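Local coordinates for protein purine nucleoside phosphorylase (Bacillus licheniformis, PDB 6DZD) that probably cleaves adenosine and inosine with phosphate to ribose 1-phosphate and the free base, and may also deaminate adenosine, at residues F82-H87 against A109-D114; H92-G97 against P121-A126; D76-V81 against G102-D107. One frame throughout, in Å; residues are numbered along the deposited sequence.

Interaction 1 (F82-H87 against A109-D114)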
ATOM      1  N   PHE A  82      -7.937  -3.959   9.305  1.00 20.08           N
ATOM      2  CA  PHE A  82      -8.203  -3.157   8.119  1.00 20.00           C
ATOM      3  C   PHE A  82      -8.469  -1.709   8.516  1.00 20.97           C
ATOM      4  O   PHE A  82      -8.761  -1.408   9.676  1.00 21.89           O
ATOM      5  CB  PHE A  82      -9.398  -3.743   7.325  1.00 20.83           C
ATOM      6  CG  PHE A  82      -9.059  -4.994   6.552  1.00 20.14           C
ATOM      7  CD1 PHE A  82      -8.743  -6.176   7.219  1.00 20.16           C
ATOM      8  CD2 PHE A  82      -9.053  -4.998   5.175  1.00 19.78           C
ATOM      9  CE1 PHE A  82      -8.416  -7.332   6.514  1.00 20.03           C
ATOM     10  CE2 PHE A  82      -8.735  -6.153   4.471  1.00 19.64           C
ATOM     11  CZ  PHE A  82      -8.421  -7.318   5.139  1.00 19.87           C
ATOM     12  N   ALA A  83      -8.363  -0.803   7.539  1.00 18.38           N
ATOM     13  CA  ALA A  83      -8.490   0.628   7.788  1.00 19.71           C
ATOM     14  C   ALA A  83      -9.595   1.240   6.942  1.00 21.26           C
ATOM     15  O   ALA A  83      -9.833   0.829   5.802  1.00 20.72           O
ATOM     16  CB  ALA A  83      -7.198   1.385   7.497  1.00 18.72           C
ATOM     17  N   ASP A  84     -10.290   2.199   7.543  1.00 18.27           N
ATOM     18  CA  ASP A  84     -11.189   3.102   6.836  1.00 20.13           C
ATOM     19  C   ASP A  84     -10.302   4.167   6.214  1.00 20.32           C
ATOM     20  O   ASP A  84      -9.928   5.140   6.869  1.00 21.03           O
ATOM     21  CB  ASP A  84     -12.208   3.686   7.812  1.00 21.49           C
ATOM     22  CG  ASP A  84     -12.826   4.974   7.321  1.00 22.78           C
ATOM     23  OD1 ASP A  84     -13.515   4.943   6.275  1.00 23.16           O
ATOM     24  OD2 ASP A  84     -12.608   6.008   7.985  1.00 23.02           O
ATOM     25  N   GLN A  85      -9.936   3.981   4.951  1.00 21.49           N
ATOM     26  CA  GLN A  85      -8.877   4.782   4.360  1.00 19.75           C
ATOM     27  C   GLN A  85      -9.444   6.083   3.808  1.00 20.31           C
ATOM     28  O   GLN A  85     -10.268   6.066   2.885  1.00 20.02           O
ATOM     29  CB  GLN A  85      -8.153   3.977   3.286  1.00 16.90           C
ATOM     30  CG  GLN A  85      -7.319   2.810   3.836  1.00 15.96           C
ATOM     31  CD  GLN A  85      -6.961   1.801   2.767  1.00 14.67           C
ATOM     32  OE1 GLN A  85      -7.162   0.598   2.931  1.00 14.63           O
ATOM     33  NE2 GLN A  85      -6.443   2.294   1.649  1.00 13.89           N
ATOM     34  N   THR A  86      -8.993   7.213   4.370  1.00 17.57           N
ATOM     35  CA  THR A  86      -9.505   8.530   4.007  1.00 17.97           C
ATOM     36  C   THR A  86      -8.477   9.388   3.266  1.00 16.90           C
ATOM     37  O   THR A  86      -8.646  10.602   3.181  1.00 17.41           O
ATOM     38  CB  THR A  86     -10.009   9.280   5.246  1.00 19.48           C
ATOM     39  OG1 THR A  86      -8.942   9.438   6.184  1.00 19.62           O
ATOM     40  CG2 THR A  86     -11.157   8.539   5.905  1.00 20.64           C
ATOM     41  N   HIS A  87      -7.405   8.792   2.744  1.00 20.95           N
ATOM     42  CA  HIS A  87      -6.425   9.529   1.949  1.00 19.41           C
ATOM     43  C   HIS A  87      -5.840  10.726   2.696  1.00 20.15           C
ATOM     44  O   HIS A  87      -5.535  11.764   2.095  1.00 19.71           O
ATOM     45  CB  HIS A  87      -7.035   9.966   0.618  1.00 18.72           C
ATOM     46  CG  HIS A  87      -7.267   8.822  -0.319  1.00 17.75           C
ATOM     47  ND1 HIS A  87      -6.519   8.628  -1.462  1.00 16.38           N
ATOM     48  CD2 HIS A  87      -8.119   7.775  -0.244  1.00 18.17           C
ATOM     49  CE1 HIS A  87      -6.924   7.528  -2.067  1.00 15.87           C
ATOM     50  NE2 HIS A  87      -7.891   6.989  -1.346  1.00 16.88           N
ATOM     51  N   ALA A 109     -13.437  -1.167  10.773  1.00 22.56           N
ATOM     52  CA  ALA A 109     -12.144  -0.800  10.211  1.00 21.49           C
ATOM     53  C   ALA A 109     -11.631   0.454  10.905  1.00 21.91           C
ATOM     54  O   ALA A 109     -12.415   1.294  11.352  1.00 23.20           O
ATOM     55  CB  ALA A 109     -12.265  -0.567   8.703  1.00 21.51           C
ATOM     56  N   LEU A 110     -10.305   0.565  11.026  1.00 20.74           N
ATOM     57  CA  LEU A 110      -9.714   1.682  11.766  1.00 21.24           C
ATOM     58  C   LEU A 110     -10.064   3.032  11.118  1.00 22.47           C
ATOM     59  O   LEU A 110      -9.707   3.292   9.962  1.00 22.28           O
ATOM     60  CB  LEU A 110      -8.202   1.474  11.869  1.00 19.94           C
ATOM     61  CG  LEU A 110      -7.868   0.349  12.871  1.00 19.24           C
ATOM     62  CD1 LEU A 110      -6.392  -0.030  12.878  1.00 18.00           C
ATOM     63  CD2 LEU A 110      -8.297   0.719  14.266  1.00 20.31           C
ATOM     64  N   LYS A 111     -10.755   3.896  11.878  1.00 19.91           N
ATOM     65  CA  LYS A 111     -11.390   5.082  11.302  1.00 20.51           C
ATOM     66  C   LYS A 111     -10.362   6.092  10.800  1.00 20.03           C
ATOM     67  O   LYS A 111      -9.458   6.496  11.542  1.00 19.97           O
ATOM     68  CB  LYS A 111     -12.298   5.745  12.336  1.00 21.88           C
ATOM     69  CG  LYS A 111     -13.233   6.794  11.751  1.00 22.61           C
ATOM     70  CD  LYS A 111     -13.638   7.903  12.729  1.00 23.74           C
ATOM     71  CE  LYS A 111     -14.796   8.713  12.115  1.00 24.52           C
ATOM     72  NZ  LYS A 111     -15.173   9.991  12.809  1.00 25.66           N
ATOM     73  N   ALA A 112     -10.547   6.557   9.560  1.00 20.31           N
ATOM     74  CA  ALA A 112      -9.714   7.619   8.980  1.00 20.38           C
ATOM     75  C   ALA A 112      -8.224   7.289   9.070  1.00 19.58           C
ATOM     76  O   ALA A 112      -7.405   8.119   9.462  1.00 19.54           O
ATOM     77  CB  ALA A 112     -10.003   8.959   9.649  1.00 20.77           C
ATOM     78  N   THR A 113      -7.866   6.060   8.724  1.00 21.62           N
ATOM     79  CA  THR A 113      -6.499   5.589   8.901  1.00 20.02           C
ATOM     80  C   THR A 113      -5.921   5.104   7.577  1.00 18.01           C
ATOM     81  O   THR A 113      -6.611   4.455   6.779  1.00 17.31           O
ATOM     82  CB  THR A 113      -6.455   4.502   9.966  1.00 18.98           C
ATOM     83  OG1 THR A 113      -6.805   5.088  11.228  1.00 20.08           O
ATOM     84  CG2 THR A 113      -5.087   3.909  10.067  1.00 17.04           C
ATOM     85  N   ASP A 114      -4.675   5.494   7.315  1.00 20.67           N
ATOM     86  CA  ASP A 114      -3.998   5.097   6.094  1.00 17.99           C
ATOM     87  C   ASP A 114      -2.593   4.555   6.343  1.00 16.39           C
ATOM     88  O   ASP A 114      -1.890   4.232   5.377  1.00 14.69           O
ATOM     89  CB  ASP A 114      -3.958   6.278   5.119  1.00 17.81           C
ATOM     90  CG  ASP A 114      -5.351   6.812   4.794  1.00 19.17           C
ATOM     91  OD1 ASP A 114      -5.896   7.631   5.576  1.00 21.36           O
ATOM     92  OD2 ASP A 114      -5.906   6.395   3.761  1.00 18.09           O
TER
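A single beta bridge, A83 with L110, joins the loop after strand 80-82 to the loop that leads into strand 115-118, and contributes D114 to an arrangement with C132 and H149 whose geometry resembles a Cys-His-Asp charge relay, an unconfirmed role. L110 N points almost straight (173°) at F82 O, 2.8 Å away, and meets a lone pair in the carbonyl plane. D84 N donates to L110 O at 2.7 Å from above the plane of that carbonyl. The two segments stay together beyond the bridge, where T113 N binds D84 O at 2.9 Å, and Q85 CA makes a C-H...O contact with T113 O. D84 adds its carboxylate: with CG anti to the backbone N (chi1 159°), OD2 receives A112 N on its anti lone pair at 2.7 Å, while OD1 is taken by the hydroxyl of Y106. The methyl CG2 of T86 lies against A112 CA at 3.5 Å. At the far end the D114 carboxylate faces two successive amides: H87 N reaches OD2 at 3.0 Å from above the carboxylate plane (36° out), and T86 N binds OD1 weakly at 3.3 Å. OD2 is also bonded to H149 ND1. Such a grip by N-H groups would be expected to favour the ionised carboxylate and to orient the H149 imidazole, making the amides of the 82-87 loop a second shell to that histidine.

Interaction 2 (H92-G97 against P121-A126)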
ATOM      1  N   HIS A  92      -1.659   4.212  12.647  1.00 19.59           N
ATOM      2  CA  HIS A  92      -2.161   3.608  13.866  1.00 19.96           C
ATOM      3  C   HIS A  92      -1.252   2.452  14.234  1.00 18.74           C
ATOM      4  O   HIS A  92      -0.905   1.636  13.375  1.00 17.36           O
ATOM      5  CB  HIS A  92      -3.599   3.135  13.662  1.00 20.14           C
ATOM      6  CG  HIS A  92      -4.194   2.446  14.845  1.00 20.45           C
ATOM      7  ND1 HIS A  92      -4.977   3.103  15.772  1.00 21.72           N
ATOM      8  CD2 HIS A  92      -4.143   1.153  15.242  1.00 19.71           C
ATOM      9  CE1 HIS A  92      -5.379   2.241  16.691  1.00 21.71           C
ATOM     10  NE2 HIS A  92      -4.887   1.053  16.392  1.00 21.27           N
ATOM     11  N   LYS A  93      -0.844   2.403  15.499  1.00 20.90           N
ATOM     12  CA  LYS A  93      -0.044   1.299  16.014  1.00 20.19           C
ATOM     13  C   LYS A  93      -1.008   0.195  16.435  1.00 20.62           C
ATOM     14  O   LYS A  93      -1.677   0.306  17.471  1.00 22.05           O
ATOM     15  CB  LYS A  93       0.836   1.760  17.171  1.00 21.07           C
ATOM     16  CG  LYS A  93       1.523   0.641  17.863  1.00 22.08           C
ATOM     17  CD  LYS A  93       2.634   1.126  18.790  1.00 23.13           C
ATOM     18  CE  LYS A  93       3.436  -0.072  19.295  1.00 24.47           C
ATOM     19  NZ  LYS A  93       4.483   0.269  20.285  1.00 25.83           N
ATOM     20  N   VAL A  94      -1.066  -0.877  15.643  1.00 20.26           N
ATOM     21  CA  VAL A  94      -2.044  -1.938  15.856  1.00 21.04           C
ATOM     22  C   VAL A  94      -1.602  -2.830  17.008  1.00 23.04           C
ATOM     23  O   VAL A  94      -0.467  -3.319  17.026  1.00 23.25           O
ATOM     24  CB  VAL A  94      -2.245  -2.747  14.564  1.00 19.90           C
ATOM     25  CG1 VAL A  94      -3.347  -3.758  14.750  1.00 20.92           C
ATOM     26  CG2 VAL A  94      -2.578  -1.817  13.413  1.00 18.56           C
ATOM     27  N   THR A  95      -2.502  -3.059  17.966  1.00 24.72           N
ATOM     28  CA  THR A  95      -2.241  -3.945  19.105  1.00 27.03           C
ATOM     29  C   THR A  95      -3.246  -5.094  19.112  1.00 28.15           C
ATOM     30  O   THR A  95      -4.148  -5.165  18.266  1.00 27.09           O
ATOM     31  CB  THR A  95      -2.282  -3.188  20.437  1.00 28.64           C
ATOM     32  OG1 THR A  95      -3.629  -2.790  20.718  1.00 29.18           O
ATOM     33  CG2 THR A  95      -1.380  -1.949  20.387  1.00 27.53           C
ATOM     34  N   ASP A  96      -3.094  -5.988  20.103  1.00 30.54           N
ATOM     35  CA  ASP A  96      -3.947  -7.178  20.180  1.00 32.01           C
ATOM     36  C   ASP A  96      -5.420  -6.814  20.204  1.00 32.13           C
ATOM     37  O   ASP A  96      -6.239  -7.481  19.572  1.00 31.95           O
ATOM     38  CB  ASP A  96      -3.658  -7.989  21.444  1.00 35.05           C
ATOM     39  CG  ASP A  96      -2.442  -8.880  21.329  1.00 35.59           C
ATOM     40  OD1 ASP A  96      -1.891  -9.060  20.213  1.00 33.70           O
ATOM     41  OD2 ASP A  96      -2.039  -9.415  22.390  1.00 38.18           O
ATOM     42  N   GLY A  97      -5.774  -5.764  20.936  1.00 32.61           N
ATOM     43  CA  GLY A  97      -7.162  -5.355  21.003  1.00 32.97           C
ATOM     44  C   GLY A  97      -7.759  -4.978  19.666  1.00 30.60           C
ATOM     45  O   GLY A  97      -8.969  -5.095  19.481  1.00 31.00           O
ATOM     46  N   PRO A 121       3.112 -10.527  17.219  1.00 30.78           N
ATOM     47  CA  PRO A 121       3.132 -11.666  16.292  1.00 30.87           C
ATOM     48  C   PRO A 121       1.747 -12.078  15.820  1.00 30.44           C
ATOM     49  O   PRO A 121       0.743 -11.877  16.505  1.00 31.05           O
ATOM     50  CB  PRO A 121       3.758 -12.783  17.135  1.00 33.86           C
ATOM     51  CG  PRO A 121       3.251 -12.491  18.527  1.00 35.55           C
ATOM     52  CD  PRO A 121       3.242 -10.965  18.625  1.00 33.60           C
ATOM     53  N   ASN A 122       1.718 -12.683  14.626  1.00 30.82           N
ATOM     54  CA  ASN A 122       0.504 -13.267  14.037  1.00 30.59           C
ATOM     55  C   ASN A 122      -0.608 -12.225  13.934  1.00 28.98           C
ATOM     56  O   ASN A 122      -1.793 -12.510  14.140  1.00 29.60           O
ATOM     57  CB  ASN A 122       0.060 -14.500  14.826  1.00 33.40           C
ATOM     58  CG  ASN A 122       1.198 -15.494  15.018  1.00 35.37           C
ATOM     59  OD1 ASN A 122       1.695 -16.066  14.048  1.00 34.98           O
ATOM     60  ND2 ASN A 122       1.632 -15.688  16.261  1.00 37.67           N
ATOM     61  N   LEU A 123      -0.224 -11.006  13.577  1.00 29.31           N
ATOM     62  CA  LEU A 123      -1.178  -9.917  13.443  1.00 27.87           C
ATOM     63  C   LEU A 123      -0.975  -9.257  12.092  1.00 25.57           C
ATOM     64  O   LEU A 123      -0.020  -8.491  11.916  1.00 24.67           O
ATOM     65  CB  LEU A 123      -1.007  -8.906  14.565  1.00 28.26           C
ATOM     66  CG  LEU A 123      -2.291  -8.109  14.718  1.00 27.73           C
ATOM     67  CD1 LEU A 123      -2.576  -7.815  16.179  1.00 29.52           C
ATOM     68  CD2 LEU A 123      -2.180  -6.857  13.911  1.00 25.53           C
ATOM     69  N   PHE A 124      -1.883  -9.519  11.156  1.00 24.82           N
ATOM     70  CA  PHE A 124      -1.687  -9.130   9.771  1.00 23.00           C
ATOM     71  C   PHE A 124      -2.398  -7.814   9.459  1.00 21.64           C
ATOM     72  O   PHE A 124      -3.608  -7.686   9.665  1.00 22.10           O
ATOM     73  CB  PHE A 124      -2.159 -10.256   8.853  1.00 23.20           C
ATOM     74  CG  PHE A 124      -1.119 -11.342   8.646  1.00 24.20           C
ATOM     75  CD1 PHE A 124      -0.816 -12.246   9.658  1.00 26.26           C
ATOM     76  CD2 PHE A 124      -0.421 -11.436   7.442  1.00 23.30           C
ATOM     77  CE1 PHE A 124       0.147 -13.248   9.465  1.00 27.41           C
ATOM     78  CE2 PHE A 124       0.557 -12.432   7.244  1.00 24.42           C
ATOM     79  CZ  PHE A 124       0.835 -13.340   8.258  1.00 26.47           C
ATOM     80  N   LEU A 125      -1.636  -6.847   8.938  1.00 20.36           N
ATOM     81  CA  LEU A 125      -2.118  -5.510   8.610  1.00 19.79           C
ATOM     82  C   LEU A 125      -2.484  -5.463   7.131  1.00 19.38           C
ATOM     83  O   LEU A 125      -1.810  -6.082   6.301  1.00 19.23           O
ATOM     84  CB  LEU A 125      -1.038  -4.470   8.932  1.00 19.43           C
ATOM     85  CG  LEU A 125      -0.199  -4.776  10.188  1.00 20.08           C
ATOM     86  CD1 LEU A 125       0.909  -3.756  10.413  1.00 19.92           C
ATOM     87  CD2 LEU A 125      -1.088  -4.827  11.386  1.00 21.09           C
ATOM     88  N   ALA A 126      -3.550  -4.734   6.790  1.00 19.06           N
ATOM     89  CA  ALA A 126      -4.066  -4.782   5.418  1.00 18.96           C
ATOM     90  C   ALA A 126      -4.570  -3.430   4.910  1.00 18.77           C
ATOM     91  O   ALA A 126      -5.435  -2.810   5.543  1.00 19.50           O
ATOM     92  CB  ALA A 126      -5.185  -5.832   5.320  1.00 19.96           C
TER
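L123 is the first residue of 121-126 to reach across, and its two methyls divide the work. CG stands anti to the backbone N (chi1 -159°), which carries CD2 to V94 CG1 at 3.4 Å, the closest approach of the two segments. CD1 lies by the backbone of T95, 3.7 Å from T95 O, and more loosely beside the carboxylate of D96, with 4.3 Å between L123 CD1 and D96 OD1; that carboxylate forms salt bridges with R120 and R99. The next residue, F124, sends its ring to meet W80 while its backbone pairs with strand 80-82. This is the packing of one mixed sheet on another: 124-129 belongs to the sheet edged by 80-82, whereas 91-93 is an edge strand of the second sheet, and V94 lies at or near its end. V94 CA lies 8.1 Å from L125 CA, a gap the side chains span. L125 then points toward 92-97, antiparallel alongside V94, with CD2 3.9 Å from V94 CG2. On V94, whose CG1 is anti to its backbone N, that same CG2 sits at the edge of the H92 ring, in its plane, and V81 and L116 also touch the valine.

Interaction 3 (D76-V81 against G102-D107)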
ATOM      1  N   ASP A  76      -5.685 -16.869  10.061  1.00 29.08           N
ATOM      2  CA  ASP A  76      -7.092 -16.655  10.330  1.00 29.32           C
ATOM      3  C   ASP A  76      -7.450 -15.196  10.094  1.00 27.11           C
ATOM      4  O   ASP A  76      -6.759 -14.295  10.583  1.00 26.39           O
ATOM      5  CB  ASP A  76      -7.405 -17.021  11.772  1.00 31.81           C
ATOM      6  CG  ASP A  76      -8.864 -17.327  11.992  1.00 32.95           C
ATOM      7  OD1 ASP A  76      -9.721 -16.667  11.359  1.00 31.39           O
ATOM      8  OD2 ASP A  76      -9.146 -18.248  12.800  1.00 35.62           O
ATOM      9  N   LEU A  77      -8.582 -14.970   9.421  1.00 26.30           N
ATOM     10  CA  LEU A  77      -9.034 -13.612   9.152  1.00 24.49           C
ATOM     11  C   LEU A  77      -9.355 -12.849  10.432  1.00 25.23           C
ATOM     12  O   LEU A  77      -9.392 -11.613  10.415  1.00 23.90           O
ATOM     13  CB  LEU A  77     -10.268 -13.658   8.248  1.00 24.74           C
ATOM     14  CG  LEU A  77     -10.605 -12.398   7.451  1.00 23.90           C
ATOM     15  CD1 LEU A  77      -9.414 -11.977   6.612  1.00 22.58           C
ATOM     16  CD2 LEU A  77     -11.836 -12.605   6.592  1.00 24.75           C
ATOM     17  N   HIS A  78      -9.553 -13.558  11.544  1.00 27.55           N
ATOM     18  CA  HIS A  78      -9.777 -12.915  12.834  1.00 28.65           C
ATOM     19  C   HIS A  78      -8.565 -12.140  13.320  1.00 27.94           C
ATOM     20  O   HIS A  78      -8.720 -11.216  14.123  1.00 28.10           O
ATOM     21  CB  HIS A  78     -10.175 -13.964  13.879  1.00 31.64           C
ATOM     22  CG  HIS A  78     -11.535 -14.542  13.648  1.00 32.70           C
ATOM     23  ND1 HIS A  78     -11.781 -15.498  12.685  1.00 32.66           N
ATOM     24  CD2 HIS A  78     -12.730 -14.271  14.225  1.00 33.90           C
ATOM     25  CE1 HIS A  78     -13.068 -15.804  12.691  1.00 33.75           C
ATOM     26  NE2 HIS A  78     -13.665 -15.076  13.620  1.00 34.55           N
ATOM     27  N   ASP A  79      -7.368 -12.499  12.862  1.00 27.30           N
ATOM     28  CA  ASP A  79      -6.143 -11.827  13.267  1.00 26.75           C
ATOM     29  C   ASP A  79      -5.699 -10.774  12.247  1.00 24.16           C
ATOM     30  O   ASP A  79      -4.529 -10.366  12.247  1.00 23.51           O
ATOM     31  CB  ASP A  79      -5.033 -12.850  13.506  1.00 28.08           C
ATOM     32  CG  ASP A  79      -5.444 -13.943  14.481  1.00 30.97           C
ATOM     33  OD1 ASP A  79      -6.033 -13.628  15.544  1.00 32.29           O
ATOM     34  OD2 ASP A  79      -5.178 -15.129  14.167  1.00 32.09           O
ATOM     35  N   TRP A  80      -6.611 -10.322  11.389  1.00 24.59           N
ATOM     36  CA  TRP A  80      -6.327  -9.277  10.424  1.00 22.60           C
ATOM     37  C   TRP A  80      -6.932  -7.944  10.879  1.00 22.45           C
ATOM     38  O   TRP A  80      -7.922  -7.904  11.620  1.00 23.56           O
ATOM     39  CB  TRP A  80      -6.868  -9.655   9.044  1.00 22.28           C
ATOM     40  CG  TRP A  80      -6.123 -10.758   8.393  1.00 22.30           C
ATOM     41  CD1 TRP A  80      -5.969 -12.033   8.863  1.00 23.49           C
ATOM     42  CD2 TRP A  80      -5.416 -10.698   7.147  1.00 21.53           C
ATOM     43  NE1 TRP A  80      -5.207 -12.766   7.989  1.00 23.36           N
ATOM     44  CE2 TRP A  80      -4.853 -11.971   6.927  1.00 22.19           C
ATOM     45  CE3 TRP A  80      -5.203  -9.694   6.198  1.00 20.72           C
ATOM     46  CZ2 TRP A  80      -4.088 -12.268   5.795  1.00 21.97           C
ATOM     47  CZ3 TRP A  80      -4.443  -9.993   5.067  1.00 20.62           C
ATOM     48  CH2 TRP A  80      -3.899 -11.273   4.878  1.00 21.33           C
ATOM     49  N   VAL A  81      -6.320  -6.843  10.427  1.00 21.54           N
ATOM     50  CA  VAL A  81      -6.764  -5.497  10.774  1.00 21.51           C
ATOM     51  C   VAL A  81      -6.803  -4.634   9.520  1.00 20.35           C
ATOM     52  O   VAL A  81      -5.806  -4.541   8.794  1.00 19.28           O
ATOM     53  CB  VAL A  81      -5.854  -4.846  11.831  1.00 21.69           C
ATOM     54  CG1 VAL A  81      -6.360  -3.474  12.143  1.00 21.93           C
ATOM     55  CG2 VAL A  81      -5.786  -5.715  13.083  1.00 23.03           C
ATOM     56  N   GLY A 102     -12.431  -4.392  11.158  1.00 22.82           N
ATOM     57  CA  GLY A 102     -12.586  -4.204   9.731  1.00 21.98           C
ATOM     58  C   GLY A 102     -12.433  -5.442   8.874  1.00 21.51           C
ATOM     59  O   GLY A 102     -12.643  -5.353   7.662  1.00 20.99           O
ATOM     60  N   ALA A 103     -12.132  -6.604   9.469  1.00 21.74           N
ATOM     61  CA  ALA A 103     -11.839  -7.803   8.685  1.00 21.46           C
ATOM     62  C   ALA A 103     -13.107  -8.391   8.080  1.00 22.39           C
ATOM     63  O   ALA A 103     -13.082  -8.885   6.948  1.00 22.03           O
ATOM     64  CB  ALA A 103     -11.116  -8.840   9.547  1.00 21.95           C
ATOM     65  N   PHE A 104     -14.224  -8.358   8.816  1.00 21.88           N
ATOM     66  CA  PHE A 104     -15.499  -8.859   8.304  1.00 22.59           C
ATOM     67  C   PHE A 104     -16.527  -7.770   8.035  1.00 22.56           C
ATOM     68  O   PHE A 104     -17.494  -8.013   7.308  1.00 23.10           O
ATOM     69  CB  PHE A 104     -16.099  -9.882   9.280  1.00 24.86           C
ATOM     70  CG  PHE A 104     -15.222 -11.077   9.496  1.00 25.47           C
ATOM     71  CD1 PHE A 104     -14.242 -11.069  10.475  1.00 25.96           C
ATOM     72  CD2 PHE A 104     -15.350 -12.193   8.692  1.00 25.66           C
ATOM     73  CE1 PHE A 104     -13.427 -12.169  10.667  1.00 26.76           C
ATOM     74  CE2 PHE A 104     -14.543 -13.288   8.875  1.00 26.44           C
ATOM     75  CZ  PHE A 104     -13.578 -13.277   9.865  1.00 27.02           C
ATOM     76  N   ARG A 105     -16.330  -6.581   8.573  1.00 24.44           N
ATOM     77  CA  ARG A 105     -17.272  -5.491   8.411  1.00 25.41           C
ATOM     78  C   ARG A 105     -16.451  -4.227   8.329  1.00 24.91           C
ATOM     79  O   ARG A 105     -15.484  -4.083   9.073  1.00 24.10           O
ATOM     80  CB  ARG A 105     -18.245  -5.383   9.592  1.00 26.31           C
ATOM     81  CG  ARG A 105     -19.086  -6.622   9.861  1.00 26.91           C
ATOM     82  CD  ARG A 105     -20.081  -6.338  10.955  1.00 28.14           C
ATOM     83  NE  ARG A 105     -20.925  -7.485  11.268  1.00 30.06           N
ATOM     84  CZ  ARG A 105     -20.686  -8.325  12.269  1.00 31.67           C
ATOM     85  NH1 ARG A 105     -19.619  -8.144  13.037  1.00 31.50           N
ATOM     86  NH2 ARG A 105     -21.510  -9.347  12.500  1.00 33.62           N
ATOM     87  N   TYR A 106     -16.821  -3.326   7.413  1.00 23.08           N
ATOM     88  CA  TYR A 106     -16.146  -2.035   7.332  1.00 22.96           C
ATOM     89  C   TYR A 106     -16.426  -1.165   8.558  1.00 23.50           C
ATOM     90  O   TYR A 106     -15.631  -0.266   8.858  1.00 23.25           O
ATOM     91  CB  TYR A 106     -16.581  -1.309   6.058  1.00 23.80           C
ATOM     92  CG  TYR A 106     -15.658  -0.195   5.613  1.00 23.68           C
ATOM     93  CD1 TYR A 106     -14.499  -0.484   4.894  1.00 22.40           C
ATOM     94  CD2 TYR A 106     -15.952   1.140   5.884  1.00 24.64           C
ATOM     95  CE1 TYR A 106     -13.652   0.511   4.468  1.00 22.12           C
ATOM     96  CE2 TYR A 106     -15.106   2.154   5.468  1.00 24.60           C
ATOM     97  CZ  TYR A 106     -13.950   1.829   4.759  1.00 23.48           C
ATOM     98  OH  TYR A 106     -13.087   2.804   4.309  1.00 23.30           O
ATOM     99  N   ASP A 107     -17.519  -1.446   9.285  1.00 26.34           N
ATOM    100  CA  ASP A 107     -17.912  -0.628  10.425  1.00 26.88           C
ATOM    101  C   ASP A 107     -16.840  -0.580  11.502  1.00 26.16           C
ATOM    102  O   ASP A 107     -16.755   0.414  12.237  1.00 26.48           O
ATOM    103  CB  ASP A 107     -19.199  -1.165  11.043  1.00 27.62           C
ATOM    104  CG  ASP A 107     -20.395  -1.031  10.121  1.00 28.42           C
ATOM    105  OD1 ASP A 107     -20.227  -0.478   9.006  1.00 28.46           O
ATOM    106  OD2 ASP A 107     -21.503  -1.484  10.521  1.00 29.00           O
TER
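F104 is an instructive case of an aromatic ring shared between an aliphatic chain and an imidazole. From CB, the first torsion sets CG beside the backbone N and anti to the carbonyl carbon (chi1 -60°), so the ring extends across to 76-81. Along one side, CD2 and then CE2 run beneath L77 CD2, the closer approach being 3.6 Å from CE2. That methyl lies over the ring face, 4.0 Å from the F104 centroid and 29° off the normal, a CH-pi contact. CE1, on the other side, stands over the centre of the H78 ring. The tip, CZ, comes 3.7 Å from L77 CB and 3.8 Å from H78 CE1. The phenyl edge thus meets the imidazole face, with the planes 53° apart. An alanine in place of F104 removes the ring that L77 CD2 and the H78 face pack on, and would probably leave the 76-79 turn less firmly held against 102-107. Next to the ring, A103 CB packs 3.4 Å from L77 O and near W80 CB. The imidazole is itself fixed: H78 ND1 donates to D76 OD1 at 2.7 Å, nearly in the ring plane, and H78 N donates to the same oxygen at 3.1 Å, both from above the carboxylate plane. L77 also packs on R66, K67 and A70 of helix 59-72. The D76 carboxylate and H78 N form an Asx turn, here opening into a short 3-10 turn just ahead of strand 80-82, an edge strand of its sheet.

The three contacts are neighbours along strand 80-82 and the loops that flank it, with centres 11 to 14 Å apart, and their segments alternate along the chain. Interactions 2 and 3 meet where 124-129 runs beside 80-82: F124 O lies 2.9 Å from V81 N and F124 N lies 3.0 Å from D79 O, probable hydrogen bonds. Interaction 3 reaches interaction 1 through Y106, whose OH is 2.9 Å from D84 OD1. Interactions 1 and 2 touch through packing, with L110 CD1 3.5 Å from H92 CD2. All three lie away from the zinc bound by C189, C190, C249 and C252; interaction 1 alone includes a member, D114, of the unconfirmed Cys-His-Asp arrangement.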